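Local structure of lipase aflb (Neosartorya fumigata, 6IDY) at residues 79-84 against 417-422; 364-369 against 409-414. The protein probably hydrolyses the ester bonds of lipids, as a fungal lipase. All coordinates share one frame; numbering follows the deposited sequence.

Interaction 1: residues 79-84 against 417-422; sequences PDFLKM and IALAEV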
loop_
_atom_site.group_PDB
_atom_site.type_symbol
_atom_site.label_atom_id
_atom_site.label_comp_id
_atom_site.label_asym_id
_atom_site.label_seq_id
_atom_site.Cartn_x
_atom_site.Cartn_y
_atom_site.Cartn_z
ATOM N N PRO A 79 -10.018 1.876 -15.988
ATOM C CA PRO A 79 -9.906 3.344 -15.878
ATOM C C PRO A 79 -8.550 3.769 -15.303
ATOM O O PRO A 79 -7.727 2.911 -14.965
ATOM C CB PRO A 79 -11.030 3.686 -14.897
ATOM C CG PRO A 79 -11.071 2.487 -13.972
ATOM C CD PRO A 79 -10.825 1.311 -14.881
ATOM N N ASP A 80 -8.316 5.083 -15.177
ATOM C CA ASP A 80 -7.112 5.569 -14.507
ATOM C C ASP A 80 -7.532 5.941 -13.074
ATOM O O ASP A 80 -8.695 5.715 -12.720
ATOM C CB ASP A 80 -6.448 6.732 -15.272
ATOM C CG ASP A 80 -7.265 7.997 -15.483
ATOM O OD1 ASP A 80 -8.411 8.066 -14.981
ATOM O OD2 ASP A 80 -6.752 8.926 -16.140
ATOM N N PHE A 81 -6.617 6.488 -12.255
ATOM C CA PHE A 81 -6.906 6.857 -10.871
ATOM C C PHE A 81 -8.086 7.823 -10.730
ATOM O O PHE A 81 -8.988 7.551 -9.934
ATOM C CB PHE A 81 -5.653 7.410 -10.157
ATOM C CG PHE A 81 -5.918 8.049 -8.805
ATOM C CD1 PHE A 81 -6.328 7.279 -7.720
ATOM C CD2 PHE A 81 -5.727 9.413 -8.613
ATOM C CE1 PHE A 81 -6.553 7.866 -6.472
ATOM C CE2 PHE A 81 -5.950 9.998 -7.363
ATOM C CZ PHE A 81 -6.365 9.222 -6.304
ATOM N N LEU A 82 -8.072 8.938 -11.495
ATOM C CA LEU A 82 -9.112 9.959 -11.438
ATOM C C LEU A 82 -10.495 9.430 -11.855
ATOM O O LEU A 82 -11.480 9.725 -11.173
ATOM C CB LEU A 82 -8.724 11.231 -12.234
ATOM C CG LEU A 82 -7.475 12.008 -11.761
ATOM C CD1 LEU A 82 -7.144 13.142 -12.727
ATOM C CD2 LEU A 82 -7.655 12.574 -10.352
ATOM N N LYS A 83 -10.562 8.617 -12.937
ATOM C CA LYS A 83 -11.829 8.035 -13.391
ATOM C C LYS A 83 -12.363 7.056 -12.362
ATOM O O LYS A 83 -13.539 7.134 -12.016
ATOM C CB LYS A 83 -11.718 7.378 -14.778
ATOM C CG LYS A 83 -13.072 6.901 -15.312
ATOM C CD LYS A 83 -12.981 6.280 -16.693
ATOM C CE LYS A 83 -14.318 5.722 -17.121
ATOM N NZ LYS A 83 -14.253 5.073 -18.456
ATOM N N MET A 84 -11.497 6.164 -11.847
ATOM C CA MET A 84 -11.867 5.189 -10.820
ATOM C C MET A 84 -12.467 5.903 -9.592
ATOM O O MET A 84 -13.566 5.554 -9.175
ATOM C CB MET A 84 -10.656 4.320 -10.425
ATOM C CG MET A 84 -11.011 3.150 -9.527
ATOM S SD MET A 84 -11.957 1.868 -10.363
ATOM C CE MET A 84 -12.736 1.072 -8.996
ATOM N N ILE A 417 -9.653 9.198 -0.003
ATOM C CA ILE A 417 -8.631 9.755 0.888
ATOM C C ILE A 417 -7.376 10.071 0.057
ATOM O O ILE A 417 -6.820 11.171 0.177
ATOM C CB ILE A 417 -8.334 8.805 2.080
ATOM C CG1 ILE A 417 -9.545 8.729 3.026
ATOM C CG2 ILE A 417 -7.070 9.249 2.831
ATOM C CD1 ILE A 417 -9.477 7.597 4.040
ATOM N N ALA A 418 -6.968 9.118 -0.812
ATOM C CA ALA A 418 -5.805 9.286 -1.683
ATOM C C ALA A 418 -5.921 10.564 -2.527
ATOM O O ALA A 418 -4.951 11.321 -2.602
ATOM C CB ALA A 418 -5.602 8.058 -2.563
ATOM N N LEU A 419 -7.130 10.856 -3.066
ATOM C CA LEU A 419 -7.363 12.065 -3.853
ATOM C C LEU A 419 -7.226 13.323 -3.000
ATOM O O LEU A 419 -6.532 14.253 -3.412
ATOM C CB LEU A 419 -8.721 12.052 -4.580
ATOM C CG LEU A 419 -8.970 13.260 -5.506
ATOM C CD1 LEU A 419 -7.973 13.297 -6.663
ATOM C CD2 LEU A 419 -10.388 13.288 -6.002
ATOM N N ALA A 420 -7.868 13.336 -1.812
ATOM C CA ALA A 420 -7.806 14.450 -0.869
ATOM C C ALA A 420 -6.356 14.753 -0.480
ATOM O O ALA A 420 -5.952 15.908 -0.548
ATOM C CB ALA A 420 -8.628 14.128 0.368
ATOM N N GLU A 421 -5.560 13.713 -0.130
ATOM C CA GLU A 421 -4.149 13.873 0.237
ATOM C C GLU A 421 -3.306 14.437 -0.925
ATOM O O GLU A 421 -2.498 15.344 -0.706
ATOM C CB GLU A 421 -3.554 12.551 0.753
ATOM C CG GLU A 421 -3.981 12.178 2.168
ATOM C CD GLU A 421 -3.455 13.060 3.284
ATOM O OE1 GLU A 421 -2.316 13.564 3.167
ATOM O OE2 GLU A 421 -4.187 13.256 4.276
ATOM N N VAL A 422 -3.502 13.915 -2.150
ATOM C CA VAL A 422 -2.770 14.382 -3.342
ATOM C C VAL A 422 -3.071 15.867 -3.607
ATOM O O VAL A 422 -2.141 16.670 -3.760
ATOM C CB VAL A 422 -3.020 13.487 -4.598
ATOM C CG1 VAL A 422 -2.491 14.145 -5.868
ATOM C CG2 VAL A 422 -2.377 12.118 -4.429
#

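Interaction 2: residues 364-369 against 409-414; sequences VLYNPL and LGTEGL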
loop_
_atom_site.group_PDB
_atom_site.type_symbol
_atom_site.label_atom_id
_atom_site.label_comp_id
_atom_site.label_asym_id
_atom_site.label_seq_id
_atom_site.Cartn_x
_atom_site.Cartn_y
_atom_site.Cartn_z
ATOM N N VAL A 364 -6.601 -5.874 -4.626
ATOM C CA VAL A 364 -5.748 -7.030 -4.305
ATOM C C VAL A 364 -5.681 -7.226 -2.759
ATOM O O VAL A 364 -5.549 -8.361 -2.295
ATOM C CB VAL A 364 -4.355 -6.993 -5.014
ATOM C CG1 VAL A 364 -3.585 -8.303 -4.801
ATOM C CG2 VAL A 364 -4.507 -6.730 -6.508
ATOM N N LEU A 365 -5.886 -6.136 -1.972
ATOM C CA LEU A 365 -5.920 -6.190 -0.497
ATOM C C LEU A 365 -7.058 -7.082 0.041
ATOM O O LEU A 365 -6.960 -7.597 1.159
ATOM C CB LEU A 365 -6.022 -4.783 0.109
ATOM C CG LEU A 365 -4.819 -3.853 -0.083
ATOM C CD1 LEU A 365 -5.212 -2.402 0.180
ATOM C CD2 LEU A 365 -3.636 -4.283 0.792
ATOM N N TYR A 366 -8.136 -7.251 -0.743
ATOM C CA TYR A 366 -9.253 -8.102 -0.338
ATOM C C TYR A 366 -9.380 -9.344 -1.236
ATOM O O TYR A 366 -10.412 -10.010 -1.216
ATOM C CB TYR A 366 -10.583 -7.318 -0.204
ATOM C CG TYR A 366 -11.037 -6.540 -1.426
ATOM C CD1 TYR A 366 -11.487 -7.197 -2.570
ATOM C CD2 TYR A 366 -11.112 -5.151 -1.403
ATOM C CE1 TYR A 366 -11.935 -6.487 -3.683
ATOM C CE2 TYR A 366 -11.568 -4.430 -2.506
ATOM C CZ TYR A 366 -11.988 -5.104 -3.641
ATOM O OH TYR A 366 -12.416 -4.397 -4.739
ATOM N N ASN A 367 -8.331 -9.661 -2.015
ATOM C CA ASN A 367 -8.349 -10.825 -2.905
ATOM C C ASN A 367 -8.104 -12.143 -2.124
ATOM O O ASN A 367 -7.161 -12.205 -1.332
ATOM C CB ASN A 367 -7.359 -10.660 -4.061
ATOM C CG ASN A 367 -7.395 -11.819 -5.013
ATOM O OD1 ASN A 367 -6.716 -12.825 -4.817
ATOM N ND2 ASN A 367 -8.218 -11.724 -6.041
ATOM N N PRO A 368 -8.929 -13.202 -2.336
ATOM C CA PRO A 368 -8.740 -14.450 -1.568
ATOM C C PRO A 368 -7.418 -15.166 -1.812
ATOM O O PRO A 368 -6.874 -15.745 -0.872
ATOM C CB PRO A 368 -9.944 -15.307 -1.958
ATOM C CG PRO A 368 -10.432 -14.733 -3.220
ATOM C CD PRO A 368 -10.113 -13.289 -3.218
ATOM N N LEU A 369 -6.896 -15.113 -3.053
ATOM C CA LEU A 369 -5.604 -15.710 -3.398
ATOM C C LEU A 369 -4.473 -14.930 -2.713
ATOM O O LEU A 369 -3.565 -15.555 -2.164
ATOM C CB LEU A 369 -5.400 -15.792 -4.927
ATOM C CG LEU A 369 -4.049 -16.339 -5.428
ATOM C CD1 LEU A 369 -3.892 -17.842 -5.142
ATOM C CD2 LEU A 369 -3.839 -16.024 -6.901
ATOM N N LEU A 409 -15.920 -2.626 0.333
ATOM C CA LEU A 409 -16.360 -1.236 0.137
ATOM C C LEU A 409 -15.412 -0.212 0.739
ATOM O O LEU A 409 -15.074 0.766 0.077
ATOM C CB LEU A 409 -17.801 -1.010 0.632
ATOM C CG LEU A 409 -18.882 -1.997 0.144
ATOM C CD1 LEU A 409 -20.227 -1.706 0.796
ATOM C CD2 LEU A 409 -19.004 -2.005 -1.375
ATOM N N GLY A 410 -14.978 -0.460 1.972
ATOM C CA GLY A 410 -14.052 0.402 2.694
ATOM C C GLY A 410 -12.701 0.520 2.020
ATOM O O GLY A 410 -12.149 1.621 1.944
ATOM N N THR A 411 -12.166 -0.611 1.510
ATOM C CA THR A 411 -10.889 -0.654 0.772
ATOM C C THR A 411 -10.993 0.195 -0.504
ATOM O O THR A 411 -10.065 0.918 -0.839
ATOM C CB THR A 411 -10.475 -2.104 0.493
ATOM O OG1 THR A 411 -10.331 -2.793 1.736
ATOM C CG2 THR A 411 -9.177 -2.214 -0.311
ATOM N N GLU A 412 -12.128 0.116 -1.201
ATOM C CA GLU A 412 -12.385 0.904 -2.406
ATOM C C GLU A 412 -12.494 2.398 -2.081
ATOM O O GLU A 412 -11.979 3.228 -2.835
ATOM C CB GLU A 412 -13.653 0.393 -3.133
ATOM C CG GLU A 412 -13.406 -0.873 -3.947
ATOM C CD GLU A 412 -12.247 -0.808 -4.927
ATOM O OE1 GLU A 412 -12.013 0.280 -5.496
ATOM O OE2 GLU A 412 -11.573 -1.842 -5.133
ATOM N N GLY A 413 -13.109 2.710 -0.935
ATOM C CA GLY A 413 -13.279 4.069 -0.431
ATOM C C GLY A 413 -11.984 4.809 -0.138
ATOM O O GLY A 413 -12.003 6.034 -0.018
ATOM N N LEU A 414 -10.845 4.078 -0.035
ATOM C CA LEU A 414 -9.504 4.631 0.210
ATOM C C LEU A 414 -9.053 5.610 -0.871
ATOM O O LEU A 414 -8.247 6.502 -0.592
ATOM C CB LEU A 414 -8.455 3.515 0.326
ATOM C CG LEU A 414 -8.600 2.518 1.463
ATOM C CD1 LEU A 414 -7.568 1.399 1.316
ATOM C CD2 LEU A 414 -8.524 3.204 2.827
#

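Interaction 1: residues 79-84 against 417-422
Asp-80 caps the helix turn that carries Phe-81 and Leu-82 against Leu-419: its OD1 accepts the backbone N-H of Lys-83 at 3.0 Å, with an N-H...O angle of 161° and the N-H arriving nearly in line with the C-O bond. The contact beyond this N-cap is apolar. Phe-81 points at helix 414-424, and with CG opposite its backbone N (chi1 169°) the ring reaches forward, far corner first. CZ lies 3.7 Å from Leu-419 N, which sits at the ring edge and in its plane; this is van der Waals contact, with no hydrogen bond across the two segments. Ala-418 adds its methyl, CB being 4.0 Å from Phe-81 CZ, while Leu-419 closes on the neighbouring corner, its CD1 3.9 Å from Phe-81 CE2. That same methyl also serves Leu-82, whose CD2 meets Leu-419 CD1 at 3.8 Å; these two leucine side chains cross at about a right angle. Leu-419 CD1 is thus shared between ring atom CE2 of Phe-81 and the CD2 branch of Leu-82. Ile-36 of helix 31-47 touches both leucines, and Leu-20 of helix 16-24 packs on Leu-419, while Trp-275 meets the Phe-81 ring edge-to-face. Three of the four touching residues are buried, whereas Leu-82 is partly exposed. The result is a small apolar helix-helix contact between the N-terminal end of helix 81-90 and helix 414-424, part of a helical layer to which the N-terminal helices also contribute, in a lipase whose largely parallel sheet resembles that of alpha/beta-hydrolases.

Interaction 2: residues 364-369 against 409-414
Leu-365 and Tyr-366 pack on Thr-411 of helix 405-412, and Tyr-366 also reaches Glu-412, just ahead of an Asn N-cap, Asn-367, which caps the start of helix 368-379 in this alpha/beta-hydrolase-like fold. The apolar part centres on Thr-411. Its CG2 lies 4.0 Å from Leu-365 CD1, and its CB comes to the edge of the Tyr-366 ring, in plane, 3.6 Å from CD2. The threonine hydroxyl is occupied elsewhere, OG1 being bonded to Asp-407 O one helical turn back and to Asn-180 ND2. Asn-367 OD1 accepts a weak capping bond from Leu-369 N and another bond from Ala-370 N. The polar part joins Tyr-366 to Glu-412. A chi1 of 56° sets the ring between its own backbone N and carbonyl carbon, and the bend of the glutamate chain at chi2 (-52°) brings the carboxylate to the phenol. Glu-412 OE2 also bonds Thr-360 OG1, whereas OE1 lies close to Glu-362 OE2, a like charge. Tyr-366 OH donates to the anti side of Glu-412 OE2 at 2.7 Å, 19° out of the carboxylate plane.

Interaction 2 is nested along the chain inside the loop closed by interaction 1: the order is 79-84, 364-369, 409-414 and 417-422. The C-terminal partners lie on consecutive helices, 405-412 and 414-424, so one helical pair binds helix 81-90 from early in the chain and also the turn leading into helix 368-379. The contact centres are about 15 Å apart, yet the two meet directly, Met-84 CE lying 3.7 Å from Glu-412 OE1. Both are buried and lie among helices and loops outside the sheet strands. Interaction 1 ties the early helix 81-90 to the C-terminal helical pair, whereas interaction 2 fixes that pair to the turn before helix 368-379.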